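Local coordinates for BREX protein BrxA (Magnetospirillum magneticum, PDB 3BHW) that probably takes part in a type 1 BREX defence system, which blocks replication of double-stranded DNA phage without degrading the phage DNA, at residues I12-A26 and K57-T69. Sequence-based numbering, arbitrary orientation.
Sequences IGGGSLKLPESRIIA and KRQSSLMRNRLET
The carbonyl oxygen of Gly-15 is gripped end-on by both terminal nitrogens of Arg-66, NH2 at 2.8 Å and NH1 at 3.0 Å. NH2 lies nearly in line with the C=O bond (172°), whereas NH1 stands above the carbonyl plane. NH1 also makes a weak bond to Ser-16 O. Arginine suits this buried place because its chain, extended from CG to NE, carries several N-H groups to the carbonyls of a loop. One face of the guanidinium is covered by Leu-62 CD2, and CG1 of Ile-12 meets its edge. The same Leu-62 methyl lies 3.4 Å from Gly-15 N; at Gly-14 and Gly-15 a side chain would point into helix 57-67, so glycine suits both places. In this all-helical BrxA protein, the loop leads into helix 19-31, whose segment 19-26 crosses helix 57-67 at -66°. Ile-25 sits as a knob in a hole formed by Ser-60, Met-63, Arg-64 and Leu-67. Its two branches divide the work: CD1 reaches Met-63 CB at 3.6 Å, while CG2, anti to the backbone N, rests on Arg-64 CA. Leu-67 CD1 packs 4.1 Å from Ala-26 CB, the small alanine giving it an apolar patch of helix to lie on, and Val-78 of helix 72-80 touches both residues. Between the two helices a water donates to Met-63 O, its oxygen 2.8 Å from that atom, and also hydrogen-bonds Ser-22 OG.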
loop_
_atom_site.group_PDB
_atom_site.type_symbol
_atom_site.label_atom_id
_atom_site.label_comp_id
_atom_site.label_asym_id
_atom_site.label_seq_id
_atom_site.Cartn_x
_atom_site.Cartn_y
_atom_site.Cartn_z
ATOM N N ILE A 12 -2.047 -0.076 -8.457
ATOM C CA ILE A 12 -1.656 -0.820 -7.261
ATOM C C ILE A 12 -1.096 -2.218 -7.578
ATOM O O ILE A 12 -0.250 -2.735 -6.838
ATOM C CB ILE A 12 -2.829 -0.840 -6.241
ATOM C CG1 ILE A 12 -2.372 -1.225 -4.825
ATOM C CG2 ILE A 12 -4.015 -1.691 -6.754
ATOM C CD1 ILE A 12 -2.779 -2.619 -4.391
ATOM N N GLY A 13 -1.533 -2.798 -8.696
ATOM C CA GLY A 13 -1.117 -4.136 -9.106
ATOM C C GLY A 13 0.323 -4.264 -9.559
ATOM O O GLY A 13 0.825 -5.386 -9.733
ATOM N N GLY A 14 0.982 -3.133 -9.767
ATOM C CA GLY A 14 2.382 -3.149 -10.210
ATOM C C GLY A 14 3.365 -3.728 -9.202
ATOM O O GLY A 14 4.482 -4.163 -9.565
ATOM N N GLY A 15 2.971 -3.743 -7.930
ATOM C CA GLY A 15 3.804 -4.359 -6.902
ATOM C C GLY A 15 3.294 -4.184 -5.480
ATOM O O GLY A 15 2.504 -3.256 -5.183
ATOM N N SER A 16 3.722 -5.106 -4.619
ATOM C CA SER A 16 3.291 -5.108 -3.223
ATOM C C SER A 16 4.175 -4.128 -2.467
ATOM O O SER A 16 4.807 -3.286 -3.110
ATOM C CB SER A 16 3.336 -6.518 -2.610
ATOM O OG SER A 16 4.635 -7.055 -2.745
ATOM N N LEU A 17 4.242 -4.235 -1.128
ATOM C CA LEU A 17 4.874 -3.140 -0.394
ATOM C C LEU A 17 6.399 -3.056 -0.612
ATOM O O LEU A 17 6.941 -1.970 -0.762
ATOM C CB LEU A 17 4.531 -3.216 1.081
ATOM C CG LEU A 17 3.015 -3.186 1.308
ATOM C CD1 LEU A 17 2.761 -3.256 2.820
ATOM C CD2 LEU A 17 2.330 -1.974 0.730
ATOM N N LYS A 18 7.047 -4.206 -0.638
ATOM C CA LYS A 18 8.467 -4.326 -0.913
ATOM C C LYS A 18 9.285 -3.370 -0.072
ATOM O O LYS A 18 9.852 -2.399 -0.560
ATOM C CB LYS A 18 8.708 -4.075 -2.383
ATOM C CG LYS A 18 8.177 -5.195 -3.276
ATOM C CD LYS A 18 8.708 -5.035 -4.661
ATOM C CE LYS A 18 8.322 -6.209 -5.495
ATOM N NZ LYS A 18 9.236 -7.335 -5.270
ATOM N N LEU A 19 9.366 -3.680 1.212
ATOM C CA LEU A 19 10.032 -2.775 2.157
ATOM C C LEU A 19 11.493 -2.460 1.829
ATOM O O LEU A 19 11.880 -1.258 1.837
ATOM C CB LEU A 19 9.912 -3.282 3.586
ATOM C CG LEU A 19 10.617 -2.353 4.552
ATOM C CD1 LEU A 19 10.028 -0.948 4.542
ATOM C CD2 LEU A 19 10.565 -2.952 5.935
ATOM N N PRO A 20 12.314 -3.505 1.558
ATOM C CA PRO A 20 13.709 -3.165 1.315
ATOM C C PRO A 20 13.889 -2.110 0.200
ATOM O O PRO A 20 14.651 -1.121 0.341
ATOM C CB PRO A 20 14.331 -4.516 0.929
ATOM C CG PRO A 20 13.460 -5.530 1.664
ATOM C CD PRO A 20 12.082 -4.968 1.498
ATOM N N GLU A 21 13.223 -2.324 -0.920
ATOM C CA GLU A 21 13.310 -1.371 -2.013
ATOM C C GLU A 21 12.741 -0.025 -1.593
ATOM O O GLU A 21 13.252 1.027 -1.969
ATOM C CB GLU A 21 12.527 -1.849 -3.208
ATOM C CG GLU A 21 13.214 -2.959 -3.986
ATOM C CD GLU A 21 12.830 -4.334 -3.512
ATOM O OE1 GLU A 21 12.345 -4.477 -2.338
ATOM O OE2 GLU A 21 13.023 -5.281 -4.316
ATOM N N SER A 22 11.675 -0.052 -0.809
ATOM C CA SER A 22 11.012 1.175 -0.433
ATOM C C SER A 22 11.933 2.006 0.470
ATOM O O SER A 22 11.890 3.233 0.443
ATOM C CB SER A 22 9.669 0.900 0.282
ATOM O OG SER A 22 8.645 0.596 -0.667
ATOM N N ARG A 23 12.746 1.328 1.290
ATOM C CA ARG A 23 13.690 2.023 2.178
ATOM C C ARG A 23 14.719 2.792 1.375
ATOM O O ARG A 23 15.155 3.868 1.767
ATOM C CB ARG A 23 14.442 1.038 3.036
ATOM C CG ARG A 23 13.576 0.263 4.080
ATOM C CD ARG A 23 14.488 -0.123 5.213
ATOM N NE ARG A 23 13.929 -1.007 6.238
ATOM C CZ ARG A 23 13.513 -0.592 7.443
ATOM N NH1 ARG A 23 13.499 0.701 7.722
ATOM N NH2 ARG A 23 13.097 -1.455 8.370
ATOM N N ILE A 24 15.100 2.234 0.232
ATOM C CA ILE A 24 16.145 2.835 -0.576
ATOM C C ILE A 24 15.542 4.067 -1.241
ATOM O O ILE A 24 16.173 5.121 -1.290
ATOM C CB ILE A 24 16.754 1.873 -1.642
ATOM C CG1 ILE A 24 17.610 0.801 -0.940
ATOM C CG2 ILE A 24 17.625 2.661 -2.614
ATOM C CD1 ILE A 24 17.809 -0.457 -1.729
ATOM N N ILE A 25 14.290 3.948 -1.663
ATOM C CA ILE A 25 13.604 5.043 -2.354
ATOM C C ILE A 25 13.339 6.173 -1.372
ATOM O O ILE A 25 13.549 7.352 -1.687
ATOM C CB ILE A 25 12.317 4.533 -3.096
ATOM C CG1 ILE A 25 12.701 3.687 -4.332
ATOM C CG2 ILE A 25 11.420 5.702 -3.554
ATOM C CD1 ILE A 25 11.685 2.621 -4.735
ATOM N N ALA A 26 12.921 5.813 -0.150
ATOM C CA ALA A 26 12.758 6.776 0.945
ATOM C C ALA A 26 14.057 7.522 1.260
ATOM O O ALA A 26 14.028 8.728 1.519
ATOM C CB ALA A 26 12.219 6.089 2.189
ATOM N N LYS A 57 11.480 -0.208 -14.247
ATOM C CA LYS A 57 11.214 1.222 -14.082
ATOM C C LYS A 57 9.827 1.505 -13.500
ATOM O O LYS A 57 9.681 2.405 -12.689
ATOM C CB LYS A 57 11.341 1.942 -15.425
ATOM C CG LYS A 57 12.702 1.781 -16.098
ATOM C CD LYS A 57 12.777 2.529 -17.413
ATOM C CE LYS A 57 13.916 2.010 -18.301
ATOM N NZ LYS A 57 14.541 3.183 -18.977
ATOM N N ARG A 58 8.820 0.767 -13.972
ATOM C CA ARG A 58 7.437 0.990 -13.549
ATOM C C ARG A 58 7.226 0.719 -12.055
ATOM O O ARG A 58 6.554 1.484 -11.342
ATOM C CB ARG A 58 6.499 0.131 -14.391
ATOM C CG ARG A 58 6.168 0.772 -15.746
ATOM C CD ARG A 58 5.406 -0.184 -16.654
ATOM N NE ARG A 58 4.153 -0.603 -16.021
ATOM C CZ ARG A 58 3.938 -1.808 -15.494
ATOM N NH1 ARG A 58 2.771 -2.079 -14.936
ATOM N NH2 ARG A 58 4.879 -2.746 -15.530
ATOM N N GLN A 59 7.805 -0.383 -11.590
ATOM C CA GLN A 59 7.679 -0.774 -10.201
ATOM C C GLN A 59 8.284 0.312 -9.305
ATOM O O GLN A 59 7.657 0.743 -8.344
ATOM C CB GLN A 59 8.352 -2.132 -10.017
ATOM C CG GLN A 59 8.097 -2.883 -8.719
ATOM C CD GLN A 59 9.077 -4.067 -8.580
ATOM O OE1 GLN A 59 9.672 -4.256 -7.536
ATOM N NE2 GLN A 59 9.287 -4.815 -9.663
ATOM N N SER A 60 9.485 0.788 -9.638
ATOM C CA SER A 60 10.113 1.841 -8.830
ATOM C C SER A 60 9.325 3.148 -8.875
ATOM O O SER A 60 9.295 3.898 -7.889
ATOM C CB SER A 60 11.570 2.071 -9.223
ATOM O OG SER A 60 11.663 2.307 -10.609
ATOM N N SER A 61 8.692 3.439 -10.005
ATOM C CA SER A 61 7.858 4.632 -10.097
ATOM C C SER A 61 6.703 4.491 -9.125
ATOM O O SER A 61 6.413 5.403 -8.369
ATOM C CB SER A 61 7.344 4.804 -11.513
ATOM O OG SER A 61 8.445 4.764 -12.383
ATOM N N LEU A 62 6.072 3.323 -9.132
ATOM C CA LEU A 62 4.983 3.030 -8.178
ATOM C C LEU A 62 5.391 3.222 -6.696
ATOM O O LEU A 62 4.782 3.995 -5.993
ATOM C CB LEU A 62 4.467 1.613 -8.443
ATOM C CG LEU A 62 3.401 1.131 -7.467
ATOM C CD1 LEU A 62 2.108 1.925 -7.612
ATOM C CD2 LEU A 62 3.183 -0.389 -7.524
ATOM N N MET A 63 6.487 2.583 -6.307
ATOM C CA MET A 63 6.937 2.654 -4.896
ATOM C C MET A 63 7.239 4.125 -4.534
ATOM O O MET A 63 6.928 4.583 -3.433
ATOM C CB MET A 63 8.167 1.761 -4.748
ATOM C CG MET A 63 7.929 0.326 -5.183
ATOM S SD MET A 63 9.192 -0.869 -4.546
ATOM C CE MET A 63 8.938 -2.280 -5.542
ATOM N N ARG A 64 7.802 4.886 -5.476
ATOM C CA ARG A 64 8.066 6.310 -5.242
ATOM C C ARG A 64 6.764 7.123 -5.212
ATOM O O ARG A 64 6.566 7.965 -4.334
ATOM C CB ARG A 64 8.985 6.890 -6.321
ATOM C CG ARG A 64 9.325 8.376 -6.044
ATOM C CD ARG A 64 9.869 9.080 -7.316
ATOM N NE ARG A 64 10.085 10.506 -7.056
ATOM C CZ ARG A 64 10.663 11.348 -7.912
ATOM N NH1 ARG A 64 11.056 10.912 -9.100
ATOM N NH2 ARG A 64 10.814 12.635 -7.588
ATOM N N ASN A 65 5.901 6.902 -6.202
ATOM C CA ASN A 65 4.615 7.589 -6.248
ATOM C C ASN A 65 3.857 7.344 -4.951
ATOM O O ASN A 65 3.239 8.270 -4.373
ATOM C CB ASN A 65 3.790 7.171 -7.459
ATOM C CG ASN A 65 4.319 7.738 -8.743
ATOM O OD1 ASN A 65 4.047 7.211 -9.827
ATOM N ND2 ASN A 65 5.110 8.784 -8.636
ATOM N N ARG A 66 3.826 6.081 -4.534
ATOM C CA ARG A 66 3.283 5.798 -3.169
ATOM C C ARG A 66 3.847 6.695 -2.026
ATOM O O ARG A 66 3.088 7.406 -1.361
ATOM C CB ARG A 66 3.468 4.353 -2.801
ATOM C CG ARG A 66 2.483 3.419 -3.482
ATOM C CD ARG A 66 2.749 1.984 -3.064
ATOM N NE ARG A 66 1.790 1.026 -3.611
ATOM C CZ ARG A 66 2.033 -0.248 -3.905
ATOM N NH1 ARG A 66 3.246 -0.786 -3.722
ATOM N NH2 ARG A 66 1.054 -0.997 -4.375
ATOM N N LEU A 67 5.180 6.695 -1.859
ATOM C CA LEU A 67 5.787 7.477 -0.776
ATOM C C LEU A 67 5.578 8.978 -0.950
ATOM O O LEU A 67 5.440 9.682 0.058
ATOM C CB LEU A 67 7.273 7.165 -0.573
ATOM C CG LEU A 67 7.602 5.750 -0.134
ATOM C CD1 LEU A 67 9.091 5.553 -0.372
ATOM C CD2 LEU A 67 7.323 5.538 1.357
ATOM N N GLU A 68 5.461 9.451 -2.186
ATOM C CA GLU A 68 5.336 10.903 -2.399
ATOM C C GLU A 68 3.926 11.437 -2.130
ATOM O O GLU A 68 3.693 12.639 -2.195
ATOM C CB GLU A 68 5.828 11.320 -3.777
ATOM C CG GLU A 68 4.935 10.935 -4.901
ATOM C CD GLU A 68 5.209 11.769 -6.136
ATOM O OE1 GLU A 68 6.319 12.349 -6.212
ATOM O OE2 GLU A 68 4.315 11.839 -7.010
ATOM N N THR A 69 2.992 10.545 -1.801
ATOM C CA THR A 69 1.718 11.010 -1.237
ATOM C C THR A 69 1.893 11.484 0.220
ATOM O O THR A 69 0.987 12.137 0.746
ATOM C CB THR A 69 0.574 9.926 -1.282
ATOM O OG1 THR A 69 0.892 8.822 -0.449
ATOM C CG2 THR A 69 0.267 9.390 -2.671
HETATM O O HOH W 1 6.825 2.540 -1.499
#